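Local structure of ficolin-3 (Homo sapiens, 2J5Z) at residues F66-W69 with S70-R73; G86-N89 with L90-L93; R121-G124 with E125-Y129. The protein acts as a lectin of innate immunity, probably recognising microbial surface sugars through its fibrinogen-like domain, which is here bound to galactose. All coordinates share one frame; numbering follows the deposited sequence.

Contact 1 (F66-W69 with S70-R73); sequences FRSW and SSYR
The extended chain of F66-S68 turns into helix 69-74, and the backbone bonds Y72 N to S68 O (2.9 Å, 169° at the hydrogen) and R73 N to W69 O, the latter more bent, close the first turn. S68 is the N-cap. Its OG lies between its own backbone N and carbonyl carbon (chi1 65°), which carries it back over the helix start, where it accepts a weak bond from S71 N at 3.4 Å. The reciprocal link, which in a capping box would be direct, runs through a water that accepts from S68 N and bonds to S71 OG. A second water lies beside S68 OG and S70 OG, its approach to S68 OG being short enough to be doubtful. On another side of the turn the side chains meet through carbon: R67 presses its CB against S71 CB at 3.6 Å and against CE2 of Y72. The carbonyl R67 O meets the edge of the tyrosine ring in its plane, 3.5 Å from Y72 CD2. Y72 itself is buried among W84, F76 and F153, with its OH bonded to F65 O. The guanidinium of R67 leaves this surface for a salt bridge with D46 of the second subunit. R73 bends at chi3 to bring its guanidinium back beside W69, the two flat groups standing 77° apart. E125 OE2 takes both W69 NE1 and R73 NH1, and this shared acceptor holds NH1 at the indole edge, 3.7 Å from W69 CD1.

Contact 2 (G86-N89 with L90-L93); sequences GNEN and LHQL
The first turns of helix 87-94 bring G86 and N87 beneath L90 and H91, and E88 and N89 beneath Q92 and L93. G86 is the N-cap residue; its backbone conformation (phi 119°) would push a side chain into the preceding carbonyl, and its O receives L90 N at 3.0 Å. Three further i to i+4 bonds follow: H91 N to N87 O, Q92 N to E88 O and L93 N to N89 O. L90 and L93 leave the helix on its buried side, each with CG close over a carbonyl of the turn before, L90 CG 3.5 Å from G86 O and L93 CG 3.4 Å from N89 O. In this fibrinogen-like fold that side covers the antiparallel sheet, L90 lying on F55 and L122 and L93 on L53. The outward side carries the bond between side chains, from Q92 NE2 to E88 OE2 (2.8 Å, 160° at the hydrogen). E88 bends at chi2 to meet the extended glutamine; OE2 offers its anti lone pair and lies near the amide plane, although carboxylate and amide are turned steeply against each other. The other carboxylate oxygen, E88 OE1, is hydrogen-bonded to Y129 OH. An acetate ion, probably from the crystallisation liquor, comes within about 3 Å of the E88 side chain at the nearest atoms, a proximity that would probably raise the proton affinity of one of the carboxylates. R37 takes the amide oxygens of Q92 and N89, its NH2 bonding Q92 OE1 and its NH1 bonding N89 OD1, while N89 ND2 reaches back to L85 O.

Contact 3 (R121-G124 with E125-Y129); sequences RLLG and EVDHY. With ACT (acetate ion), chain F.
G124 O and Y129 N close the tight side of this turn with a 3.0 Å bond, in which the donor stands well above the carbonyl plane rather than on a lone pair. D127 N adds a weak second bond to the same oxygen. Beside it, L123 O is buried without a conventional hydrogen-bond partner; the CA-H of Y129 points almost straight at it (CA to O 3.3 Å), and the tyrosine ring brings CD1 to the same distance, with the oxygen near the ring plane. E125 CA lies over one face of that ring, offset toward its edge. L122, turned inward, adds a looser apolar touch of CD1 on Y129 CB at 4.3 Å. L123 packs its CB and CD2 against D127, the two CB atoms of L123 and D127 3.8 Å apart. The outer side is more open: V126 is exposed, and D127 OD2 receives a hydrogen bond from a water that in turn accepts from G124 N. On the flank next to the tyrosine, E125 N donates to an acetate oxygen, OXT, at 3.0 Å, while the E125 carboxylate extends away to W69 and R73. H128 N returns to E125 O inside the turn, with H128 in the left-handed region (phi 61°). The bond from Y129 N to G124 O around that from H128 N to E125 O is the 6→1 and 5→2 pair of a Schellman motif, here reversing the chain between the antiparallel strands 112-122 and 131-133.

Along the chain the three contacts come in series, and none nests in or crosses another. Contact 1 starts helix 69-74 after the loop from strand 52-58; contact 2 starts helix 87-94 once the chain has passed strands 76-77 and 83-84; contact 3 closes the loop between strands 112-122 and 131-133. The helices meet by backbone, Y72 O with N87 N and R73 O with E88 N, both probable hydrogen bonds. Contact 3 joins each of them: E125 reaches contact 1 at W69 and R73, Y129 reaches contact 2 at E88, and H91 packs on L122-G124. Two short helices and the end of the strand pair are thereby tied together.

Contact 1 (F66-W69 with S70-R73)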
loop_
_atom_site.group_PDB
_atom_site.type_symbol
_atom_site.label_atom_id
_atom_site.label_comp_id
_atom_site.label_asym_id
_atom_site.label_seq_id
_atom_site.Cartn_x
_atom_site.Cartn_y
_atom_site.Cartn_z
ATOM N N PHE A 66 -11.845 -4.100 18.690
ATOM C CA PHE A 66 -12.204 -4.525 20.044
ATOM C C PHE A 66 -11.091 -5.415 20.602
ATOM O O PHE A 66 -11.212 -6.644 20.647
ATOM C CB PHE A 66 -13.572 -5.234 20.081
ATOM C CG PHE A 66 -14.094 -5.469 21.474
ATOM C CD1 PHE A 66 -14.225 -4.412 22.363
ATOM C CD2 PHE A 66 -14.459 -6.744 21.897
ATOM C CE1 PHE A 66 -14.705 -4.626 23.651
ATOM C CE2 PHE A 66 -14.935 -6.963 23.179
ATOM C CZ PHE A 66 -15.059 -5.906 24.056
ATOM N N ARG A 67 -9.990 -4.789 21.002
ATOM C CA ARG A 67 -8.797 -5.523 21.383
ATOM C C ARG A 67 -8.340 -5.224 22.798
ATOM O O ARG A 67 -8.786 -4.258 23.429
ATOM C CB ARG A 67 -7.651 -5.214 20.418
ATOM C CG ARG A 67 -8.008 -5.347 18.958
ATOM C CD ARG A 67 -7.654 -6.717 18.405
ATOM N NE ARG A 67 -7.700 -6.671 16.948
ATOM C CZ ARG A 67 -6.667 -6.857 16.137
ATOM N NH1 ARG A 67 -5.458 -7.154 16.615
ATOM N NH2 ARG A 67 -6.864 -6.778 14.826
ATOM N N SER A 68 -7.405 -6.042 23.260
ATOM C CA SER A 68 -6.993 -6.085 24.644
ATOM C C SER A 68 -5.949 -5.034 24.951
ATOM O O SER A 68 -5.410 -4.390 24.044
ATOM C CB SER A 68 -6.383 -7.441 24.935
ATOM O OG SER A 68 -5.190 -7.579 24.182
ATOM N N TRP A 69 -5.656 -4.899 26.239
ATOM C CA TRP A 69 -4.642 -3.977 26.725
ATOM C C TRP A 69 -3.330 -4.154 25.980
ATOM O O TRP A 69 -2.721 -3.169 25.534
ATOM C CB TRP A 69 -4.424 -4.183 28.235
ATOM C CG TRP A 69 -3.467 -3.218 28.802
ATOM C CD1 TRP A 69 -2.148 -3.423 29.061
ATOM C CD2 TRP A 69 -3.747 -1.867 29.162
ATOM N NE1 TRP A 69 -1.583 -2.271 29.559
ATOM C CE2 TRP A 69 -2.548 -1.302 29.632
ATOM C CE3 TRP A 69 -4.897 -1.075 29.122
ATOM C CZ2 TRP A 69 -2.469 0.021 30.070
ATOM C CZ3 TRP A 69 -4.814 0.235 29.563
ATOM C CH2 TRP A 69 -3.617 0.768 30.024
ATOM N N SER A 70 -2.895 -5.412 25.840
ATOM C CA SER A 70 -1.581 -5.700 25.251
ATOM C C SER A 70 -1.537 -5.330 23.783
ATOM O O SER A 70 -0.515 -4.841 23.284
ATOM C CB SER A 70 -1.195 -7.171 25.443
ATOM O OG SER A 70 -2.148 -8.028 24.831
ATOM N N SER A 71 -2.647 -5.569 23.096
ATOM C CA SER A 71 -2.814 -5.184 21.699
ATOM C C SER A 71 -2.769 -3.665 21.531
ATOM O O SER A 71 -2.068 -3.151 20.665
ATOM C CB SER A 71 -4.135 -5.726 21.159
ATOM O OG SER A 71 -4.062 -7.129 20.960
ATOM N N TYR A 72 -3.505 -2.944 22.370
ATOM C CA TYR A 72 -3.449 -1.491 22.310
ATOM C C TYR A 72 -2.079 -0.970 22.697
ATOM O O TYR A 72 -1.635 0.058 22.184
ATOM C CB TYR A 72 -4.575 -0.841 23.134
ATOM C CG TYR A 72 -5.789 -0.682 22.279
ATOM C CD1 TYR A 72 -5.886 0.376 21.374
ATOM C CD2 TYR A 72 -6.794 -1.650 22.275
ATOM C CE1 TYR A 72 -6.974 0.506 20.545
ATOM C CE2 TYR A 72 -7.900 -1.534 21.440
ATOM C CZ TYR A 72 -7.968 -0.448 20.562
ATOM O OH TYR A 72 -9.039 -0.272 19.715
ATOM N N ARG A 73 -1.395 -1.676 23.593
ATOM C CA ARG A 73 -0.079 -1.232 24.040
ATOM C C ARG A 73 0.952 -1.297 22.916
ATOM O O ARG A 73 1.738 -0.374 22.724
ATOM C CB ARG A 73 0.406 -2.077 25.234
ATOM C CG ARG A 73 1.850 -1.794 25.653
ATOM C CD ARG A 73 2.249 -2.640 26.895
ATOM N NE ARG A 73 2.277 -4.056 26.531
ATOM C CZ ARG A 73 1.819 -5.054 27.288
ATOM N NH1 ARG A 73 1.244 -4.807 28.468
ATOM N NH2 ARG A 73 1.908 -6.308 26.836
HETATM O O HOH W 1 -6.556 -8.270 21.552
HETATM O O HOH W 2 -4.267 -9.682 25.257
#

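Contact 2 (G86-N89 with L90-L93)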
loop_
_atom_site.group_PDB
_atom_site.type_symbol
_atom_site.label_atom_id
_atom_site.label_comp_id
_atom_site.label_asym_id
_atom_site.label_seq_id
_atom_site.Cartn_x
_atom_site.Cartn_y
_atom_site.Cartn_z
ATOM N N GLY A 86 -0.052 2.140 18.573
ATOM C CA GLY A 86 0.325 1.542 19.855
ATOM C C GLY A 86 0.601 2.559 20.948
ATOM O O GLY A 86 1.303 3.538 20.736
ATOM N N ASN A 87 0.057 2.312 22.129
ATOM C CA ASN A 87 0.188 3.262 23.228
ATOM C C ASN A 87 1.620 3.453 23.693
ATOM O O ASN A 87 2.031 4.574 24.011
ATOM C CB ASN A 87 -0.691 2.829 24.401
ATOM C CG ASN A 87 -2.167 2.937 24.092
ATOM O OD1 ASN A 87 -2.569 3.624 23.157
ATOM N ND2 ASN A 87 -2.983 2.253 24.880
ATOM N N GLU A 88 2.397 2.366 23.736
ATOM C CA GLU A 88 3.790 2.507 24.142
ATOM C C GLU A 88 4.601 3.365 23.157
ATOM O O GLU A 88 5.388 4.217 23.572
ATOM C CB GLU A 88 4.440 1.140 24.400
ATOM C CG GLU A 88 5.873 1.222 24.878
ATOM C CD GLU A 88 6.035 1.877 26.265
ATOM O OE1 GLU A 88 5.050 1.923 27.049
ATOM O OE2 GLU A 88 7.176 2.311 26.573
ATOM N N ASN A 89 4.373 3.168 21.860
ATOM C CA ASN A 89 4.965 4.017 20.819
ATOM C C ASN A 89 4.567 5.484 21.024
ATOM O O ASN A 89 5.417 6.395 21.007
ATOM C CB ASN A 89 4.528 3.514 19.433
ATOM C CG ASN A 89 5.222 2.229 19.044
ATOM O OD1 ASN A 89 6.390 2.028 19.381
ATOM N ND2 ASN A 89 4.515 1.352 18.325
ATOM N N LEU A 90 3.279 5.711 21.255
ATOM C CA LEU A 90 2.767 7.070 21.465
ATOM C C LEU A 90 3.355 7.713 22.719
ATOM O O LEU A 90 3.750 8.887 22.709
ATOM C CB LEU A 90 1.234 7.076 21.528
ATOM C CG LEU A 90 0.539 6.864 20.172
ATOM C CD1 LEU A 90 -0.945 6.533 20.314
ATOM C CD2 LEU A 90 0.716 8.085 19.249
ATOM N N HIS A 91 3.440 6.947 23.808
ATOM C CA HIS A 91 4.126 7.480 24.980
ATOM C C HIS A 91 5.581 7.858 24.683
ATOM O O HIS A 91 6.056 8.935 25.080
ATOM C CB HIS A 91 4.100 6.461 26.131
ATOM C CG HIS A 91 4.911 6.899 27.307
ATOM N ND1 HIS A 91 6.106 6.306 27.663
ATOM C CD2 HIS A 91 4.719 7.916 28.180
ATOM C CE1 HIS A 91 6.603 6.926 28.721
ATOM N NE2 HIS A 91 5.781 7.905 29.056
ATOM N N GLN A 92 6.312 6.971 24.010
ATOM C CA GLN A 92 7.720 7.248 23.701
ATOM C C GLN A 92 7.895 8.454 22.777
ATOM O O GLN A 92 8.776 9.298 23.002
ATOM C CB GLN A 92 8.408 5.994 23.133
ATOM C CG GLN A 92 8.642 4.946 24.239
ATOM C CD GLN A 92 9.259 3.670 23.730
ATOM O OE1 GLN A 92 9.921 3.657 22.693
ATOM N NE2 GLN A 92 9.079 2.588 24.482
ATOM N N LEU A 93 7.027 8.559 21.776
ATOM C CA LEU A 93 7.097 9.678 20.836
ATOM C C LEU A 93 6.797 11.002 21.524
ATOM O O LEU A 93 7.455 12.009 21.256
ATOM C CB LEU A 93 6.106 9.492 19.687
ATOM C CG LEU A 93 6.453 8.500 18.584
ATOM C CD1 LEU A 93 5.182 8.116 17.860
ATOM C CD2 LEU A 93 7.507 9.068 17.621
#

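Contact 3 (R121-G124 with E125-Y129)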
loop_
_atom_site.group_PDB
_atom_site.type_symbol
_atom_site.label_atom_id
_atom_site.label_comp_id
_atom_site.label_asym_id
_atom_site.label_seq_id
_atom_site.Cartn_x
_atom_site.Cartn_y
_atom_site.Cartn_z
ATOM N N ARG A 121 -0.225 14.144 24.550
ATOM C CA ARG A 121 0.816 13.327 25.163
ATOM C C ARG A 121 0.155 12.205 25.919
ATOM O O ARG A 121 -0.915 12.393 26.501
ATOM C CB ARG A 121 1.640 14.199 26.119
ATOM C CG ARG A 121 2.717 13.483 26.876
ATOM C CD ARG A 121 3.639 14.490 27.578
ATOM N NE ARG A 121 2.889 15.327 28.510
ATOM C CZ ARG A 121 2.700 15.049 29.797
ATOM N NH1 ARG A 121 3.230 13.949 30.339
ATOM N NH2 ARG A 121 1.997 15.890 30.551
ATOM N N LEU A 122 0.770 11.018 25.913
ATOM C CA LEU A 122 0.279 9.957 26.785
ATOM C C LEU A 122 1.283 9.698 27.893
ATOM O O LEU A 122 2.497 9.657 27.642
ATOM C CB LEU A 122 0.046 8.645 26.018
ATOM C CG LEU A 122 -0.959 8.604 24.877
ATOM C CD1 LEU A 122 -1.165 7.153 24.427
ATOM C CD2 LEU A 122 -2.279 9.256 25.296
ATOM N N LEU A 123 0.783 9.530 29.108
ATOM C CA LEU A 123 1.645 9.105 30.211
ATOM C C LEU A 123 2.051 7.662 29.963
ATOM O O LEU A 123 1.588 7.052 28.993
ATOM C CB LEU A 123 0.931 9.269 31.551
ATOM C CG LEU A 123 0.968 10.692 32.134
ATOM C CD1 LEU A 123 0.280 11.673 31.199
ATOM C CD2 LEU A 123 0.354 10.758 33.527
ATOM N N GLY A 124 2.930 7.128 30.811
ATOM C CA GLY A 124 3.437 5.753 30.646
ATOM C C GLY A 124 2.473 4.661 31.103
ATOM O O GLY A 124 1.360 4.937 31.547
ATOM N N GLU A 125 2.889 3.402 30.988
ATOM C CA GLU A 125 1.979 2.288 31.249
ATOM C C GLU A 125 1.535 2.183 32.718
ATOM O O GLU A 125 0.423 1.732 33.014
ATOM C CB GLU A 125 2.596 0.958 30.807
ATOM C CG GLU A 125 1.582 -0.178 30.825
ATOM C CD GLU A 125 2.113 -1.472 30.261
ATOM O OE1 GLU A 125 3.331 -1.539 29.968
ATOM O OE2 GLU A 125 1.307 -2.422 30.110
ATOM N N VAL A 126 2.414 2.580 33.631
ATOM C CA VAL A 126 2.055 2.585 35.052
ATOM C C VAL A 126 0.862 3.501 35.320
ATOM O O VAL A 126 0.042 3.245 36.213
ATOM C CB VAL A 126 3.218 3.051 35.941
ATOM C CG1 VAL A 126 3.421 4.554 35.835
ATOM C CG2 VAL A 126 2.938 2.658 37.398
ATOM N N ASP A 127 0.781 4.577 34.546
ATOM C CA ASP A 127 -0.311 5.534 34.640
ATOM C C ASP A 127 -1.415 5.214 33.624
ATOM O O ASP A 127 -2.273 6.048 33.324
ATOM C CB ASP A 127 0.221 6.955 34.456
ATOM C CG ASP A 127 1.065 7.422 35.631
ATOM O OD1 ASP A 127 0.599 7.319 36.787
ATOM O OD2 ASP A 127 2.188 7.901 35.406
ATOM N N HIS A 128 -1.388 3.996 33.098
ATOM C CA HIS A 128 -2.432 3.504 32.217
ATOM C C HIS A 128 -2.567 4.339 30.947
ATOM O O HIS A 128 -3.662 4.484 30.415
ATOM C CB HIS A 128 -3.771 3.467 32.946
ATOM C CG HIS A 128 -3.685 2.859 34.309
ATOM N ND1 HIS A 128 -3.231 1.575 34.521
ATOM C CD2 HIS A 128 -3.981 3.363 35.531
ATOM C CE1 HIS A 128 -3.250 1.313 35.817
ATOM N NE2 HIS A 128 -3.696 2.382 36.451
ATOM N N TYR A 129 -1.452 4.890 30.485
ATOM C CA TYR A 129 -1.418 5.664 29.223
ATOM C C TYR A 129 -2.426 6.790 29.273
ATOM O O TYR A 129 -3.087 7.108 28.273
ATOM C CB TYR A 129 -1.607 4.765 27.981
ATOM C CG TYR A 129 -0.501 3.740 27.808
ATOM C CD1 TYR A 129 0.820 4.143 27.617
ATOM C CD2 TYR A 129 -0.785 2.365 27.808
ATOM C CE1 TYR A 129 1.849 3.215 27.462
ATOM C CE2 TYR A 129 0.250 1.416 27.641
ATOM C CZ TYR A 129 1.551 1.858 27.477
ATOM O OH TYR A 129 2.560 0.948 27.311
HETATM C C ACT F . 6.527 3.530 29.788
HETATM O O ACT F . 7.533 3.344 29.032
HETATM O OXT ACT F . 5.385 3.131 29.412
HETATM C CH3 ACT F . 6.680 4.213 31.102
HETATM O O HOH W 3 3.823 8.365 33.143
#